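Local coordinates for protein-glutaminase (Chryseobacterium proteolyticum, PDB 2ZK9) that probably hydrolyses the side-chain amide of glutamine residues in proteins, turning them into glutamate with release of ammonia, at residues L11-L14 / F15-K19; A46-M49 / R50-L53; V78-S81 / Y82-A85. All blocks are in the same frame, centred on the assembly; numbering follows the deposited sequence.

Interaction 1 (L11-L14 / F15-K19); sequences LNSL and FNQIK
Leu11-Leu14 and Phe15-Lys19 meet within a single alpha helix, 8-19, as a local i to i+4 contact along about two turns. Four backbone bonds carry it. Phe15 N donates to Leu11 O at 2.9 Å, and Asn16 N donates to Asn12 O at the same distance. Gln17 N reaches Ser13 O, and Ile18 N reaches Leu14 O at 3.0 Å. The N-H groups point nearly straight at their acceptors, with angles of 159° to 167°, as in a regular helix.

The side chains divide into two kinds. Leu11, Leu14, Phe15 and Ile18 are buried, while Asn12, Ser13, Asn16 and Gln17 reach solvent to differing degrees. Ile18 has CG1 anti to its carbonyl carbon (chi1 -73°), which lays this branch back along the helix, 3.4 Å from Leu14 O. Phe15 sets CB 3.6 Å from Leu11 O, and its ring then leads away from the preceding turn. On the outer side, the amide of Asn16 bends back over Asn12 O, with CG 3.4 Å from that oxygen. Ser13 OG lies 3.2 Å from Gln17 NE2 in one of two modelled conformers, so the approach is doubtful. Gln17 OE1 bonds to Asn56.

The helix rests its apolar side on the body of the protein. Leu11 touches Val88 and Tyr90 of strand 82-91, and Phe15 meets Ile102 of strand 97-102. Ile18 packs on helix 42-55 and also reaches Ile86 of strand 82-91.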
loop_
_atom_site.group_PDB
_atom_site.type_symbol
_atom_site.label_atom_id
_atom_site.label_comp_id
_atom_site.label_asym_id
_atom_site.label_seq_id
_atom_site.Cartn_x
_atom_site.Cartn_y
_atom_site.Cartn_z
ATOM N N LEU A 11 -15.109 4.386 6.104
ATOM C CA LEU A 11 -13.822 3.716 6.069
ATOM C C LEU A 11 -13.980 2.289 5.607
ATOM O O LEU A 11 -13.191 1.803 4.756
ATOM C CB LEU A 11 -13.243 3.741 7.487
ATOM C CG LEU A 11 -11.914 3.005 7.615
ATOM C CD1 LEU A 11 -10.800 3.729 6.932
ATOM C CD2 LEU A 11 -11.577 2.814 9.101
ATOM N N ASN A 12 -14.969 1.579 6.092
ATOM C CA ASN A 12 -15.163 0.162 5.702
ATOM C C ASN A 12 -15.563 0.032 4.260
ATOM O O ASN A 12 -15.122 -0.853 3.530
ATOM C CB ASN A 12 -16.213 -0.468 6.645
ATOM C CG ASN A 12 -15.626 -0.673 8.027
ATOM O OD1 ASN A 12 -14.438 -0.822 8.291
ATOM N ND2 ASN A 12 -16.580 -0.726 8.989
ATOM N N SER A 13 -16.409 0.911 3.794
ATOM C CA SER A 13 -16.779 0.944 2.393
ATOM C C SER A 13 -15.543 1.120 1.521
ATOM O O SER A 13 -15.380 0.472 0.466
ATOM C CB SER A 13 -17.804 2.088 2.144
ATOM O OG SER A 13 -18.011 2.145 0.750
ATOM N N LEU A 14 -14.703 2.086 1.886
ATOM C CA LEU A 14 -13.501 2.339 1.099
ATOM C C LEU A 14 -12.570 1.105 1.134
ATOM O O LEU A 14 -11.990 0.741 0.086
ATOM C CB LEU A 14 -12.806 3.580 1.609
ATOM C CG LEU A 14 -13.511 4.896 1.429
ATOM C CD1 LEU A 14 -12.849 5.955 2.298
ATOM C CD2 LEU A 14 -13.440 5.282 -0.059
ATOM N N PHE A 15 -12.413 0.460 2.280
ATOM C CA PHE A 15 -11.629 -0.772 2.346
ATOM C C PHE A 15 -12.185 -1.809 1.359
ATOM O O PHE A 15 -11.421 -2.438 0.610
ATOM C CB PHE A 15 -11.604 -1.307 3.783
ATOM C CG PHE A 15 -10.764 -2.559 3.844
ATOM C CD1 PHE A 15 -11.311 -3.831 3.706
ATOM C CD2 PHE A 15 -9.423 -2.458 4.015
ATOM C CE1 PHE A 15 -10.496 -4.932 3.712
ATOM C CE2 PHE A 15 -8.601 -3.558 4.006
ATOM C CZ PHE A 15 -9.137 -4.784 3.813
ATOM N N ASN A 16 -13.502 -2.004 1.388
ATOM C CA ASN A 16 -14.095 -2.967 0.476
ATOM C C ASN A 16 -13.879 -2.602 -0.979
ATOM O O ASN A 16 -13.622 -3.476 -1.837
ATOM C CB ASN A 16 -15.599 -3.117 0.821
ATOM C CG ASN A 16 -15.826 -3.820 2.128
ATOM O OD1 ASN A 16 -15.010 -4.577 2.656
ATOM N ND2 ASN A 16 -17.022 -3.502 2.661
ATOM N N GLN A 17 -14.002 -1.316 -1.301
ATOM C CA GLN A 17 -13.756 -0.867 -2.668
ATOM C C GLN A 17 -12.341 -1.205 -3.106
ATOM O O GLN A 17 -12.120 -1.640 -4.250
ATOM C CB GLN A 17 -13.995 0.630 -2.825
ATOM C CG GLN A 17 -15.460 1.023 -2.570
ATOM C CD GLN A 17 -15.550 2.501 -2.669
ATOM O OE1 GLN A 17 -15.067 3.024 -3.677
ATOM N NE2 GLN A 17 -16.096 3.159 -1.653
ATOM N N ILE A 18 -11.391 -0.990 -2.229
ATOM C CA ILE A 18 -9.974 -1.343 -2.531
ATOM C C ILE A 18 -9.836 -2.825 -2.695
ATOM O O ILE A 18 -9.224 -3.288 -3.672
ATOM C CB ILE A 18 -9.088 -0.770 -1.398
ATOM C CG1 ILE A 18 -8.978 0.766 -1.523
ATOM C CG2 ILE A 18 -7.720 -1.409 -1.482
ATOM C CD1 ILE A 18 -8.415 1.426 -0.306
ATOM N N LYS A 19 -10.394 -3.614 -1.776
ATOM C CA LYS A 19 -10.235 -5.064 -1.843
ATOM C C LYS A 19 -10.854 -5.607 -3.113
ATOM O O LYS A 19 -10.348 -6.551 -3.717
ATOM C CB LYS A 19 -10.773 -5.735 -0.575
ATOM C CG LYS A 19 -10.228 -7.187 -0.491
ATOM C CD LYS A 19 -10.495 -7.873 0.823
ATOM C CE LYS A 19 -9.994 -9.259 0.931
ATOM N NZ LYS A 19 -10.473 -9.954 2.124
#

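Interaction 2 (A46-M49 / R50-L53); sequences AHKM and RQIL
The His47 ring and the Arg50 guanidinium lie side by side and point the same way, their planes 26° apart. Arg50 NH1 comes obliquely to the ring, 3.8 Å from His47 CE1. A water sits 3.4 Å above the centre of one ring face, and Tyr142 meets the ring edge-to-face. This is a local contact within helix 42-55, probably the counterpart of the central helix of papain-like folds.

The water donates to His47 O and accepts from Arg50 NH1 at 2.9 Å, tying the guanidinium to the backbone one turn back. Arg50 runs extended from CG to NE, which forms a salt bridge with Asp59, and His47 ND1 bonds to Lys62. Along the backbone, Arg50 N bonds to Ala46 O, Gln51 N to His47 O, Ile52 N to Lys48 O and Leu53 N to Met49 O.

Lys48 and Gln51 also lie side by side: a bend at chi2 (70°) brings Lys48 CD, CE and NZ close to Gln51 OE1, and NZ also bonds to Asn160. A second water donates to both Lys48 O and Gln51 OE1. Gln51 OE1 receives Lys48 NZ at 2.8 Å, in the carbonyl plane and on a lone pair.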
loop_
_atom_site.group_PDB
_atom_site.type_symbol
_atom_site.label_atom_id
_atom_site.label_comp_id
_atom_site.label_asym_id
_atom_site.label_seq_id
_atom_site.Cartn_x
_atom_site.Cartn_y
_atom_site.Cartn_z
ATOM N N ALA A 46 0.045 1.421 -3.472
ATOM C CA ALA A 46 -0.397 2.490 -2.570
ATOM C C ALA A 46 -1.011 3.632 -3.329
ATOM O O ALA A 46 -2.026 4.204 -2.931
ATOM C CB ALA A 46 0.753 2.946 -1.689
ATOM N N HIS A 47 -0.402 4.016 -4.473
ATOM C CA HIS A 47 -0.932 5.135 -5.223
ATOM C C HIS A 47 -2.277 4.790 -5.876
ATOM O O HIS A 47 -3.131 5.658 -6.023
ATOM C CB HIS A 47 0.105 5.589 -6.261
ATOM C CG HIS A 47 0.218 7.074 -6.376
ATOM N ND1 HIS A 47 0.360 7.841 -5.312
ATOM C CD2 HIS A 47 0.293 7.924 -7.443
ATOM C CE1 HIS A 47 0.538 9.103 -5.632
ATOM N NE2 HIS A 47 0.476 9.171 -6.946
ATOM N N LYS A 48 -2.455 3.531 -6.244
ATOM C CA LYS A 48 -3.731 3.077 -6.793
ATOM C C LYS A 48 -4.812 3.046 -5.721
ATOM O O LYS A 48 -5.957 3.431 -5.967
ATOM C CB LYS A 48 -3.584 1.730 -7.466
ATOM C CG LYS A 48 -4.731 1.327 -8.362
ATOM C CD LYS A 48 -4.833 2.153 -9.636
ATOM C CE LYS A 48 -5.873 1.617 -10.577
ATOM N NZ LYS A 48 -6.074 2.471 -11.751
ATOM N N MET A 49 -4.455 2.616 -4.506
ATOM C CA MET A 49 -5.410 2.719 -3.397
ATOM C C MET A 49 -5.830 4.150 -3.161
ATOM O O MET A 49 -6.998 4.440 -2.920
ATOM C CB MET A 49 -4.814 2.140 -2.109
ATOM C CG MET A 49 -4.622 0.628 -2.167
ATOM S SD MET A 49 -4.274 -0.092 -0.531
ATOM C CE MET A 49 -2.551 0.321 -0.302
ATOM N N ARG A 50 -4.875 5.071 -3.223
ATOM C CA ARG A 50 -5.171 6.500 -3.070
ATOM C C ARG A 50 -6.105 6.978 -4.166
ATOM O O ARG A 50 -7.011 7.746 -3.882
ATOM C CB ARG A 50 -3.897 7.310 -3.038
ATOM C CG ARG A 50 -4.176 8.811 -3.054
ATOM C CD ARG A 50 -2.891 9.562 -2.871
ATOM N NE ARG A 50 -3.120 11.038 -2.914
ATOM C CZ ARG A 50 -2.952 11.783 -3.962
ATOM N NH1 ARG A 50 -2.485 11.315 -5.141
ATOM N NH2 ARG A 50 -3.201 13.105 -3.850
ATOM N N GLN A 51 -5.948 6.499 -5.409
ATOM C CA GLN A 51 -6.841 6.883 -6.482
ATOM C C GLN A 51 -8.275 6.470 -6.131
ATOM O O GLN A 51 -9.229 7.210 -6.432
ATOM C CB GLN A 51 -6.398 6.299 -7.816
ATOM C CG GLN A 51 -7.285 6.663 -8.990
ATOM C CD GLN A 51 -6.946 5.929 -10.270
ATOM O OE1 GLN A 51 -6.898 4.716 -10.267
ATOM N NE2 GLN A 51 -6.644 6.717 -11.329
ATOM N N ILE A 52 -8.472 5.298 -5.551
ATOM C CA ILE A 52 -9.805 4.867 -5.161
ATOM C C ILE A 52 -10.383 5.813 -4.088
ATOM O O ILE A 52 -11.533 6.229 -4.169
ATOM C CB ILE A 52 -9.811 3.404 -4.703
ATOM C CG1 ILE A 52 -9.446 2.515 -5.910
ATOM C CG2 ILE A 52 -11.127 3.050 -4.067
ATOM C CD1 ILE A 52 -9.128 1.100 -5.582
ATOM N N LEU A 53 -9.579 6.191 -3.109
ATOM C CA LEU A 53 -10.060 7.172 -2.134
ATOM C C LEU A 53 -10.431 8.491 -2.834
ATOM O O LEU A 53 -11.493 9.056 -2.550
ATOM C CB LEU A 53 -9.022 7.469 -1.027
ATOM C CG LEU A 53 -9.273 6.661 0.297
ATOM C CD1 LEU A 53 -9.152 5.182 0.068
ATOM C CD2 LEU A 53 -8.299 7.124 1.349
HETATM O O HOH W 1 -3.023 8.654 -6.210
HETATM O O HOH W 2 -7.667 3.006 -8.295
#

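Interaction 3 (V78-S81 / Y82-A85); sequences VAWS and YHVA
Trp80 carries CG anti to its carbonyl carbon (chi1 -66°), and His83 carries CG anti to its backbone N (chi1 -173°); these settings bring the rings side by side. They stack face-to-face, the centroids of the six-membered Trp80 ring and the His83 ring 4.2 Å apart and the planes at 21°. Trp80 CZ3 comes 3.5 Å from His83 CG, while Trp80 CH2 lies over the centre of the imidazole. Val78 CG2 lies against the opposite face of the indole, toward its rim. Trp80 NE1 bonds to Pro38 O.

The chain turns a corner at Ser81, where strand 77-80 of a two-stranded sheet passes to strand 82-91 of the main mixed sheet. His83 bonds through NE2 to Asp103 OD2 and touches Cys42, consistent with a Cys-His-Asp catalytic triad, as in transglutaminases of the same broad papain-like superfamily. With an alanine in place of His83, the Trp80 face would probably lose its stacking partner and Asp103 its bonded mate. Ser81 OG lies at the edge of the Tyr82 ring, 4.1 Å from Tyr82 CD1. Tyr82 OH bonds to a glycerol, probably from the crystallisation liquor.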
loop_
_atom_site.group_PDB
_atom_site.type_symbol
_atom_site.label_atom_id
_atom_site.label_comp_id
_atom_site.label_asym_id
_atom_site.label_seq_id
_atom_site.Cartn_x
_atom_site.Cartn_y
_atom_site.Cartn_z
ATOM N N VAL A 78 9.144 -12.431 1.757
ATOM C CA VAL A 78 9.849 -11.443 0.946
ATOM C C VAL A 78 10.697 -10.574 1.875
ATOM O O VAL A 78 10.436 -10.417 3.075
ATOM C CB VAL A 78 8.880 -10.555 0.147
ATOM C CG1 VAL A 78 8.191 -11.402 -0.914
ATOM C CG2 VAL A 78 7.929 -9.822 1.092
ATOM N N ALA A 79 11.741 -10.011 1.301
ATOM C CA ALA A 79 12.625 -9.070 1.972
ATOM C C ALA A 79 12.547 -7.758 1.215
ATOM O O ALA A 79 12.560 -7.723 -0.017
ATOM C CB ALA A 79 14.034 -9.588 1.998
ATOM N N TRP A 80 12.524 -6.680 1.993
ATOM C CA TRP A 80 12.407 -5.328 1.479
ATOM C C TRP A 80 13.368 -4.383 2.168
ATOM O O TRP A 80 13.678 -4.585 3.326
ATOM C CB TRP A 80 11.002 -4.862 1.759
ATOM C CG TRP A 80 9.844 -5.482 1.104
ATOM C CD1 TRP A 80 9.710 -6.000 -0.163
ATOM C CD2 TRP A 80 8.575 -5.608 1.772
ATOM N NE1 TRP A 80 8.416 -6.430 -0.310
ATOM C CE2 TRP A 80 7.698 -6.183 0.845
ATOM C CE3 TRP A 80 8.070 -5.256 3.036
ATOM C CZ2 TRP A 80 6.382 -6.420 1.162
ATOM C CZ3 TRP A 80 6.745 -5.493 3.323
ATOM C CH2 TRP A 80 5.932 -6.047 2.373
ATOM N N SER A 81 13.744 -3.302 1.472
ATOM C CA SER A 81 14.438 -2.198 2.096
ATOM C C SER A 81 13.460 -1.125 2.541
ATOM O O SER A 81 13.825 -0.299 3.415
ATOM C CB SER A 81 15.469 -1.610 1.163
ATOM O OG SER A 81 14.905 -1.166 -0.043
ATOM N N TYR A 82 12.266 -1.065 1.972
ATOM C CA TYR A 82 11.246 -0.139 2.397
ATOM C C TYR A 82 9.887 -0.763 2.028
ATOM O O TYR A 82 9.805 -1.632 1.191
ATOM C CB TYR A 82 11.360 1.277 1.827
ATOM C CG TYR A 82 10.808 1.423 0.447
ATOM C CD1 TYR A 82 11.538 1.038 -0.677
ATOM C CD2 TYR A 82 9.533 1.936 0.216
ATOM C CE1 TYR A 82 10.966 1.188 -1.935
ATOM C CE2 TYR A 82 8.994 2.084 -0.996
ATOM C CZ TYR A 82 9.695 1.698 -2.089
ATOM O OH TYR A 82 9.133 1.891 -3.321
ATOM N N HIS A 83 8.842 -0.216 2.659
ATOM C CA HIS A 83 7.494 -0.530 2.270
ATOM C C HIS A 83 6.649 0.736 2.449
ATOM O O HIS A 83 7.027 1.664 3.176
ATOM C CB HIS A 83 6.958 -1.720 3.104
ATOM C CG HIS A 83 5.601 -2.223 2.637
ATOM N ND1 HIS A 83 5.300 -2.344 1.311
ATOM C CD2 HIS A 83 4.537 -2.594 3.350
ATOM C CE1 HIS A 83 4.069 -2.795 1.235
ATOM N NE2 HIS A 83 3.555 -2.982 2.477
ATOM N N VAL A 84 5.506 0.789 1.795
ATOM C CA VAL A 84 4.615 1.916 1.842
ATOM C C VAL A 84 3.179 1.400 1.755
ATOM O O VAL A 84 2.907 0.427 1.052
ATOM C CB VAL A 84 4.932 2.952 0.726
ATOM C CG1 VAL A 84 4.870 2.361 -0.660
ATOM C CG2 VAL A 84 4.041 4.169 0.836
ATOM N N ALA A 85 2.275 2.102 2.418
ATOM C CA ALA A 85 0.857 1.906 2.291
ATOM C C ALA A 85 0.157 3.234 2.591
ATOM O O ALA A 85 0.780 4.229 2.900
ATOM C CB ALA A 85 0.371 0.766 3.185
#

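Interaction 2 touches both of the others. On the side of interaction 1, Ile18 CG2 is 3.8 Å from Met49 CG, and Ile18 CD1 is 3.8 Å from Leu53 CD1. At the other end of interaction 2, Ala46 CB lies 4.1 Å from Ala85 CA of interaction 3. Interactions 1 and 3 do not touch; their centres are about 23 Å apart, on opposite sides of the chain's centre. The probable active site lies at interaction 3, where His83 meets Cys42 of helix 42-55. A sodium ion is about 5 Å from the His83 side chain and about 9 Å from that of Ala46. Interaction 1 is structural packing on the Met49-Leu53 side of that helix.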